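Uridylate kinase (Bacillus anthracis, PDB 2JJX) catalyses the ATP-dependent phosphorylation of UMP to UDP in pyrimidine biosynthesis and carries an allosteric nucleotide-binding site. Local coordinates at residues I17-G22 / V54-G59; V167-V172 / A220-F225; D173-S178 / V240-N245. All coordinates share one frame; numbering follows the deposited sequence.

Interaction 1. Residues I17-G22 / V54-G59; sequences IKLSGG and VSIVIG
Ile17 to Leu19 and Ile56 to Ile58 pair as parallel strands, their short axes 4.8 Å apart and turned by 21°. Four backbone bonds alternate across the seam. Ile17 N donates to Ser55 O, Val57 N to Ile17 O and Leu19 N to Val57 O, the last at 2.9 Å and close to straight (N-H...O 176°). The fourth, Gly59 N to Leu19 O at 3.0 Å, bends to 136° just where both segments leave the sheet. Leu19 O also receives a CA-H...O contact from Ile58 CA.

Ile17, Leu19, Ile56 and Ile58 share one face of the sheet. Leu19 lies side by side with Ile56, pointing the same way, its CD2 4.0 Å from Ile56 CG2, while its CB meets Ile58 CG2 at 3.9 Å. CD1 of Ile17, anti to its own CA, reaches Val54 CG1, also at 3.9 Å. Helices 34-48 and 76-101 cover this face, through Ile44, Ile47 and Leu94 among others. Lys18 and Val57 look the other way, toward Thr149 and helix 150-160.

The two strands, joined through helix 34-48, form a beta-alpha-beta unit in the core of the amino acid kinase fold. Glycines end both segments, at the carboxyl ends of these two parallel strands, where kinases of this family generally bind their substrates.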
loop_
_atom_site.group_PDB
_atom_site.type_symbol
_atom_site.label_atom_id
_atom_site.label_comp_id
_atom_site.label_asym_id
_atom_site.label_seq_id
_atom_site.Cartn_x
_atom_site.Cartn_y
_atom_site.Cartn_z
ATOM N N ILE A 17 -21.996 18.184 6.994
ATOM C CA ILE A 17 -23.332 17.638 7.094
ATOM C C ILE A 17 -23.319 16.158 7.452
ATOM O O ILE A 17 -22.742 15.346 6.748
ATOM C CB ILE A 17 -24.143 17.868 5.861
ATOM C CG1 ILE A 17 -24.273 19.364 5.590
ATOM C CG2 ILE A 17 -25.491 17.215 6.038
ATOM C CD1 ILE A 17 -24.671 19.688 4.138
ATOM N N LYS A 18 -23.970 15.807 8.554
ATOM C CA LYS A 18 -24.043 14.415 8.943
ATOM C C LYS A 18 -25.431 13.908 8.592
ATOM O O LYS A 18 -26.449 14.466 9.030
ATOM C CB LYS A 18 -23.726 14.230 10.432
ATOM C CG LYS A 18 -24.594 13.209 11.135
ATOM C CD LYS A 18 -23.811 11.946 11.404
ATOM C CE LYS A 18 -24.504 11.133 12.494
ATOM N NZ LYS A 18 -25.768 10.456 12.032
ATOM N N LEU A 19 -25.426 12.898 7.724
ATOM C CA LEU A 19 -26.606 12.258 7.166
ATOM C C LEU A 19 -26.579 10.783 7.551
ATOM O O LEU A 19 -25.586 10.093 7.315
ATOM C CB LEU A 19 -26.471 12.289 5.641
ATOM C CG LEU A 19 -27.355 13.117 4.716
ATOM C CD1 LEU A 19 -28.657 13.383 5.432
ATOM C CD2 LEU A 19 -26.631 14.402 4.390
ATOM N N SER A 20 -27.700 10.265 8.033
ATOM C CA SER A 20 -27.794 8.846 8.343
ATOM C C SER A 20 -28.100 8.110 7.051
ATOM O O SER A 20 -28.722 8.663 6.153
ATOM C CB SER A 20 -28.896 8.566 9.391
ATOM O OG SER A 20 -28.419 7.735 10.450
ATOM N N GLY A 21 -27.661 6.862 6.960
ATOM C CA GLY A 21 -27.929 6.022 5.811
ATOM C C GLY A 21 -29.408 5.819 5.572
ATOM O O GLY A 21 -29.856 5.710 4.445
ATOM N N GLY A 22 -30.182 5.815 6.641
ATOM C CA GLY A 22 -31.617 5.631 6.568
ATOM C C GLY A 22 -32.366 6.684 5.765
ATOM O O GLY A 22 -33.488 6.468 5.313
ATOM N N VAL A 54 -19.025 22.689 1.765
ATOM C CA VAL A 54 -19.651 21.502 2.317
ATOM C C VAL A 54 -18.803 20.237 2.335
ATOM O O VAL A 54 -18.194 19.892 1.333
ATOM C CB VAL A 54 -20.961 21.233 1.520
ATOM C CG1 VAL A 54 -21.504 19.870 1.859
ATOM C CG2 VAL A 54 -21.995 22.294 1.801
ATOM N N SER A 55 -18.861 19.510 3.450
ATOM C CA SER A 55 -18.298 18.165 3.596
ATOM C C SER A 55 -19.496 17.333 4.002
ATOM O O SER A 55 -20.386 17.858 4.654
ATOM C CB SER A 55 -17.293 18.100 4.750
ATOM O OG SER A 55 -16.530 19.284 4.833
ATOM N N ILE A 56 -19.532 16.054 3.640
ATOM C CA ILE A 56 -20.669 15.210 4.008
ATOM C C ILE A 56 -20.209 13.885 4.584
ATOM O O ILE A 56 -19.261 13.288 4.078
ATOM C CB ILE A 56 -21.623 15.023 2.813
ATOM C CG1 ILE A 56 -21.931 16.367 2.149
ATOM C CG2 ILE A 56 -22.856 14.205 3.173
ATOM C CD1 ILE A 56 -22.991 16.298 1.085
ATOM N N VAL A 57 -20.862 13.446 5.656
ATOM C CA VAL A 57 -20.586 12.143 6.261
ATOM C C VAL A 57 -21.891 11.334 6.303
ATOM O O VAL A 57 -22.900 11.787 6.833
ATOM C CB VAL A 57 -19.903 12.284 7.628
ATOM C CG1 VAL A 57 -19.830 10.957 8.333
ATOM C CG2 VAL A 57 -18.510 12.850 7.466
ATOM N N ILE A 58 -21.920 10.204 5.599
ATOM C CA ILE A 58 -23.132 9.371 5.547
ATOM C C ILE A 58 -22.955 8.094 6.363
ATOM O O ILE A 58 -21.865 7.540 6.424
ATOM C CB ILE A 58 -23.549 8.989 4.090
ATOM C CG1 ILE A 58 -22.766 9.795 3.071
ATOM C CG2 ILE A 58 -25.052 9.160 3.851
ATOM C CD1 ILE A 58 -23.536 9.964 1.790
ATOM N N GLY A 59 -24.050 7.583 6.912
ATOM C CA GLY A 59 -24.048 6.320 7.620
ATOM C C GLY A 59 -24.342 5.195 6.641
ATOM O O GLY A 59 -24.675 5.469 5.488
#

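Interaction 2. Residues V167-V172 / A220-F225; sequences VAKQGV and AHVFNF
Val167 to Lys169 and Val222 to Asn224 form a parallel strand pair, strand 164-169 against strand 220-224, in the part of the central sheet beyond strand 14-19. Three backbone bonds form: Val167 N to His221 O, Lys169 N to Phe223 O at 2.8 Å, and Phe225 N to Lys169 O at 2.7 Å. At the second the donor sits almost on the carbonyl line (C=O...N 179°). The pair is wider at Ala168 and Phe223, CA to CA 5.6 Å, and Val167 O takes a CA-H...O contact from Val222 CA.

The two faces differ. On one, Val167 CG2 meets Val222 CG2 at 3.7 Å, crossing obliquely, and Lys169 CG lies 3.6 Å from Val222 CG1; the chain then bends toward NZ, which bonds weakly to Val204 O. On the other, Phe223 holds CG between its backbone N and carbonyl carbon (chi1 59°). Its ring lies against Val167 and Ala168, with Ala168 CA over one face as a CH-pi contact, 4.2 Å from the ring centroid of Phe223. Ala168 CB packs against CB and CD1 of Phe225, whose ring continues to an edge-to-face stack with His39. Helix 230-235 covers Phe223 through Val230 and Ile234.

At the end of strand 220-224, Asn224 OD1 takes a weak hydrogen bond (2.8 Å, 127°) from Gly171 N in the loop beyond strand 164-169. The chemistry thus changes along the seam: backbone bonds set the register and apolar packing lines both faces, while in the more exposed loop the link is a weak side-chain bond.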
loop_
_atom_site.group_PDB
_atom_site.type_symbol
_atom_site.label_atom_id
_atom_site.label_comp_id
_atom_site.label_asym_id
_atom_site.label_seq_id
_atom_site.Cartn_x
_atom_site.Cartn_y
_atom_site.Cartn_z
ATOM N N VAL A 167 -26.423 18.185 11.921
ATOM C CA VAL A 167 -26.829 16.803 12.055
ATOM C C VAL A 167 -28.290 16.620 11.653
ATOM O O VAL A 167 -29.223 16.954 12.391
ATOM C CB VAL A 167 -26.477 16.265 13.424
ATOM C CG1 VAL A 167 -25.876 17.358 14.274
ATOM C CG2 VAL A 167 -27.681 15.629 14.089
ATOM N N ALA A 168 -28.472 16.245 10.397
ATOM C CA ALA A 168 -29.801 16.053 9.855
ATOM C C ALA A 168 -30.534 14.843 10.442
ATOM O O ALA A 168 -30.054 13.713 10.396
ATOM C CB ALA A 168 -29.720 15.946 8.342
ATOM N N LYS A 169 -31.727 15.095 10.965
ATOM C CA LYS A 169 -32.587 14.055 11.524
ATOM C C LYS A 169 -33.795 13.928 10.599
ATOM O O LYS A 169 -34.126 14.867 9.856
ATOM C CB LYS A 169 -33.092 14.463 12.916
ATOM C CG LYS A 169 -32.184 14.070 14.078
ATOM C CD LYS A 169 -30.975 13.284 13.593
ATOM C CE LYS A 169 -30.372 12.447 14.718
ATOM N NZ LYS A 169 -30.579 13.115 16.032
ATOM N N GLN A 170 -34.443 12.765 10.637
ATOM C CA GLN A 170 -35.669 12.554 9.878
ATOM C C GLN A 170 -36.855 12.420 10.831
ATOM O O GLN A 170 -36.815 11.656 11.798
ATOM C CB GLN A 170 -35.592 11.385 8.870
ATOM C CG GLN A 170 -34.636 10.245 9.181
ATOM C CD GLN A 170 -34.858 9.012 8.304
ATOM O OE1 GLN A 170 -35.325 9.112 7.163
ATOM N NE2 GLN A 170 -34.506 7.838 8.837
ATOM N N GLY A 171 -37.843 13.288 10.628
ATOM C CA GLY A 171 -39.064 13.322 11.416
ATOM C C GLY A 171 -39.119 14.252 12.619
ATOM O O GLY A 171 -40.120 14.953 12.816
ATOM N N VAL A 172 -38.062 14.228 13.430
ATOM C CA VAL A 172 -37.969 15.048 14.635
ATOM C C VAL A 172 -37.256 16.389 14.431
ATOM O O VAL A 172 -36.092 16.430 14.055
ATOM C CB VAL A 172 -37.350 14.248 15.772
ATOM C CG1 VAL A 172 -36.235 13.347 15.259
ATOM C CG2 VAL A 172 -36.843 15.184 16.839
ATOM N N ALA A 220 -23.292 22.317 16.976
ATOM C CA ALA A 220 -24.062 21.335 16.230
ATOM C C ALA A 220 -25.488 21.801 16.045
ATOM O O ALA A 220 -26.056 22.397 16.943
ATOM C CB ALA A 220 -24.050 19.996 16.941
ATOM N N HIS A 221 -26.098 21.437 14.921
ATOM C CA HIS A 221 -27.498 21.732 14.695
ATOM C C HIS A 221 -28.261 20.450 14.452
ATOM O O HIS A 221 -27.900 19.671 13.584
ATOM C CB HIS A 221 -27.666 22.680 13.520
ATOM C CG HIS A 221 -27.211 24.076 13.812
ATOM N ND1 HIS A 221 -28.071 25.057 14.255
ATOM C CD2 HIS A 221 -25.991 24.662 13.718
ATOM C CE1 HIS A 221 -27.398 26.179 14.439
ATOM N NE2 HIS A 221 -26.135 25.970 14.112
ATOM N N VAL A 222 -29.275 20.192 15.269
ATOM C CA VAL A 222 -30.122 19.024 15.069
ATOM C C VAL A 222 -31.456 19.546 14.547
ATOM O O VAL A 222 -32.017 20.509 15.074
ATOM C CB VAL A 222 -30.233 18.169 16.352
ATOM C CG1 VAL A 222 -31.026 16.880 16.096
ATOM C CG2 VAL A 222 -28.836 17.834 16.881
ATOM N N PHE A 223 -31.900 18.998 13.424
ATOM C CA PHE A 223 -33.084 19.543 12.777
ATOM C C PHE A 223 -33.707 18.538 11.843
ATOM O O PHE A 223 -33.125 17.493 11.588
ATOM C CB PHE A 223 -32.697 20.779 11.965
ATOM C CG PHE A 223 -31.674 20.502 10.892
ATOM C CD1 PHE A 223 -30.323 20.733 11.112
ATOM C CD2 PHE A 223 -32.057 19.920 9.694
ATOM C CE1 PHE A 223 -29.396 20.401 10.149
ATOM C CE2 PHE A 223 -31.131 19.628 8.726
ATOM C CZ PHE A 223 -29.800 19.856 8.954
ATOM N N ASN A 224 -34.868 18.886 11.295
ATOM C CA ASN A 224 -35.612 18.007 10.381
ATOM C C ASN A 224 -35.112 18.102 8.939
ATOM O O ASN A 224 -35.513 19.006 8.204
ATOM C CB ASN A 224 -37.097 18.391 10.396
ATOM C CG ASN A 224 -38.015 17.191 10.239
ATOM O OD1 ASN A 224 -37.555 16.058 10.079
ATOM N ND2 ASN A 224 -39.319 17.429 10.318
ATOM N N PHE A 225 -34.288 17.156 8.507
ATOM C CA PHE A 225 -33.776 17.208 7.138
ATOM C C PHE A 225 -34.931 17.031 6.154
ATOM O O PHE A 225 -34.919 17.597 5.056
ATOM C CB PHE A 225 -32.747 16.098 6.911
ATOM C CG PHE A 225 -31.993 16.206 5.609
ATOM C CD1 PHE A 225 -30.965 17.128 5.458
ATOM C CD2 PHE A 225 -32.198 15.272 4.595
ATOM C CE1 PHE A 225 -30.191 17.144 4.289
ATOM C CE2 PHE A 225 -31.436 15.293 3.430
ATOM C CZ PHE A 225 -30.433 16.233 3.275
#

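Interaction 3. Residues D173-S178 / V240-N245; sequences DGVFTS and VGTLIN
Val175 N donates to Thr242 OG1, the one hydrogen bond across this contact, 2.9 Å long and fairly straight at 165°. Thr242 carries OG1 beside its own backbone N, anti to the carbonyl carbon (chi1 -77°), and the same hydroxyl is bonded to Tyr189 O. Since a carbonyl can only accept, the hydroxyl gives its proton to Tyr189 and uses its oxygen to receive the amide of Val175. A buried polar group is thereby satisfied twice, and it bridges Val175 and Tyr189, which also share a backbone hydrogen bond.

A softer polar contact lies earlier in both segments: Gly241 CA points a hydrogen at Asp173 O. Gly241 has a positive phi, which favours glycine, and it comes immediately before strand 242-245, the strand that pairs antiparallel with strand 220-224 in the mixed sheet of this amino acid kinase fold. Residues 173-178 belong to the long connection between strands 164-169 and 191-193, and here they run past the beginning of strand 242-245.

Apolar contacts are few. CG2 of Thr242, the branch anti to its backbone N, touches Val175 CB at 3.9 Å, so both branches of the threonine face the same valine. Val175 and Ile244 both pack on Leu192 of strand 191-193. Separately, at the outer end, a methyl of Val240, CG2, makes van der Waals contact with the carboxylate oxygen Asp173 OD2 at 4.0 Å.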
loop_
_atom_site.group_PDB
_atom_site.type_symbol
_atom_site.label_atom_id
_atom_site.label_comp_id
_atom_site.label_asym_id
_atom_site.label_seq_id
_atom_site.Cartn_x
_atom_site.Cartn_y
_atom_site.Cartn_z
ATOM N N ASP A 173 -37.979 17.487 14.627
ATOM C CA ASP A 173 -37.466 18.829 14.344
ATOM C C ASP A 173 -36.397 19.398 15.284
ATOM O O ASP A 173 -36.033 20.566 15.154
ATOM C CB ASP A 173 -38.622 19.833 14.158
ATOM C CG ASP A 173 -38.233 21.057 13.290
ATOM O OD1 ASP A 173 -39.144 21.740 12.762
ATOM O OD2 ASP A 173 -37.023 21.331 13.109
ATOM N N GLY A 174 -35.905 18.603 16.233
ATOM C CA GLY A 174 -34.902 19.080 17.179
ATOM C C GLY A 174 -34.588 18.182 18.374
ATOM O O GLY A 174 -34.639 16.952 18.288
ATOM N N VAL A 175 -34.162 18.792 19.478
ATOM C CA VAL A 175 -33.866 18.032 20.697
ATOM C C VAL A 175 -34.837 18.415 21.805
ATOM O O VAL A 175 -34.999 19.590 22.151
ATOM C CB VAL A 175 -32.394 18.123 21.134
ATOM C CG1 VAL A 175 -32.257 17.779 22.603
ATOM C CG2 VAL A 175 -31.534 17.191 20.299
ATOM N N PHE A 176 -35.600 17.420 22.243
ATOM C CA PHE A 176 -36.639 17.646 23.238
ATOM C C PHE A 176 -36.229 17.204 24.623
ATOM O O PHE A 176 -35.268 16.449 24.815
ATOM C CB PHE A 176 -37.939 16.951 22.853
ATOM C CG PHE A 176 -38.519 17.439 21.566
ATOM C CD1 PHE A 176 -38.114 16.898 20.362
ATOM C CD2 PHE A 176 -39.465 18.448 21.559
ATOM C CE1 PHE A 176 -38.639 17.364 19.175
ATOM C CE2 PHE A 176 -39.987 18.922 20.374
ATOM C CZ PHE A 176 -39.577 18.384 19.176
ATOM N N THR A 177 -36.995 17.692 25.586
ATOM C CA THR A 177 -36.759 17.395 26.985
ATOM C C THR A 177 -36.803 15.874 27.166
ATOM O O THR A 177 -35.795 15.250 27.524
ATOM C CB THR A 177 -37.786 18.159 27.831
ATOM O OG1 THR A 177 -38.942 18.428 27.017
ATOM C CG2 THR A 177 -37.172 19.504 28.273
ATOM N N SER A 178 -37.915 15.280 26.726
ATOM C CA SER A 178 -38.127 13.827 26.723
ATOM C C SER A 178 -38.880 13.461 25.441
ATOM O O SER A 178 -39.774 14.205 25.024
ATOM C CB SER A 178 -38.945 13.400 27.942
ATOM O OG SER A 178 -40.146 14.136 27.997
ATOM N N VAL A 240 -34.036 27.600 13.729
ATOM C CA VAL A 240 -34.953 26.483 13.516
ATOM C C VAL A 240 -34.236 25.240 13.999
ATOM O O VAL A 240 -33.018 25.233 14.050
ATOM C CB VAL A 240 -35.439 26.374 12.055
ATOM C CG1 VAL A 240 -34.348 26.773 11.082
ATOM C CG2 VAL A 240 -35.944 24.975 11.752
ATOM N N GLY A 241 -34.970 24.260 14.510
ATOM C CA GLY A 241 -34.333 23.078 15.072
ATOM C C GLY A 241 -33.632 23.421 16.377
ATOM O O GLY A 241 -33.910 24.449 16.985
ATOM N N THR A 242 -32.686 22.592 16.802
ATOM C CA THR A 242 -31.950 22.809 18.058
ATOM C C THR A 242 -30.475 23.166 17.799
ATOM O O THR A 242 -29.861 22.635 16.890
ATOM C CB THR A 242 -32.063 21.554 18.970
ATOM O OG1 THR A 242 -33.356 21.528 19.596
ATOM C CG2 THR A 242 -30.987 21.595 20.012
ATOM N N LEU A 243 -29.897 24.047 18.612
ATOM C CA LEU A 243 -28.485 24.442 18.482
ATOM C C LEU A 243 -27.716 24.043 19.710
ATOM O O LEU A 243 -27.886 24.666 20.744
ATOM C CB LEU A 243 -28.327 25.961 18.396
ATOM C CG LEU A 243 -27.049 26.541 17.762
ATOM C CD1 LEU A 243 -26.618 27.894 18.320
ATOM C CD2 LEU A 243 -25.908 25.564 17.847
ATOM N N ILE A 244 -26.791 23.102 19.581
ATOM C CA ILE A 244 -25.959 22.674 20.711
ATOM C C ILE A 244 -24.661 23.471 20.810
ATOM O O ILE A 244 -23.830 23.455 19.921
ATOM C CB ILE A 244 -25.733 21.163 20.642
ATOM C CG1 ILE A 244 -27.040 20.516 20.162
ATOM C CG2 ILE A 244 -25.284 20.656 21.996
ATOM C CD1 ILE A 244 -27.204 19.089 20.564
ATOM N N ASN A 245 -24.505 24.165 21.920
ATOM C CA ASN A 245 -23.522 25.213 22.093
ATOM C C ASN A 245 -22.900 25.108 23.476
ATOM O O ASN A 245 -23.266 24.248 24.285
ATOM C CB ASN A 245 -24.330 26.505 22.140
ATOM C CG ASN A 245 -23.802 27.572 21.227
ATOM O OD1 ASN A 245 -24.723 28.268 20.562
ATOM N ND2 ASN A 245 -22.637 27.943 21.325
#

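Overall arrangement
All three contacts reach one sheet and follow one another outward from its middle. Interaction 1 is the core pair, near the centre of the chain and covered by helices on both faces. Interaction 2 is partly buried and abuts it through Leu19 CD1, which packs on Ala168 CB and Phe225 CE2, and through a probable Lys18 to Ala168 backbone bond. Interaction 3 shares no element with interaction 1, their nearest atoms being about 11 Å apart, but joins interaction 2 where Thr242 N probably bonds Val222 O. Parallel backbone pairing dominates the first two, more regular in interaction 1; in the third, smaller though still buried, a threonine hydroxyl replaces strand pairing between loop and sheet.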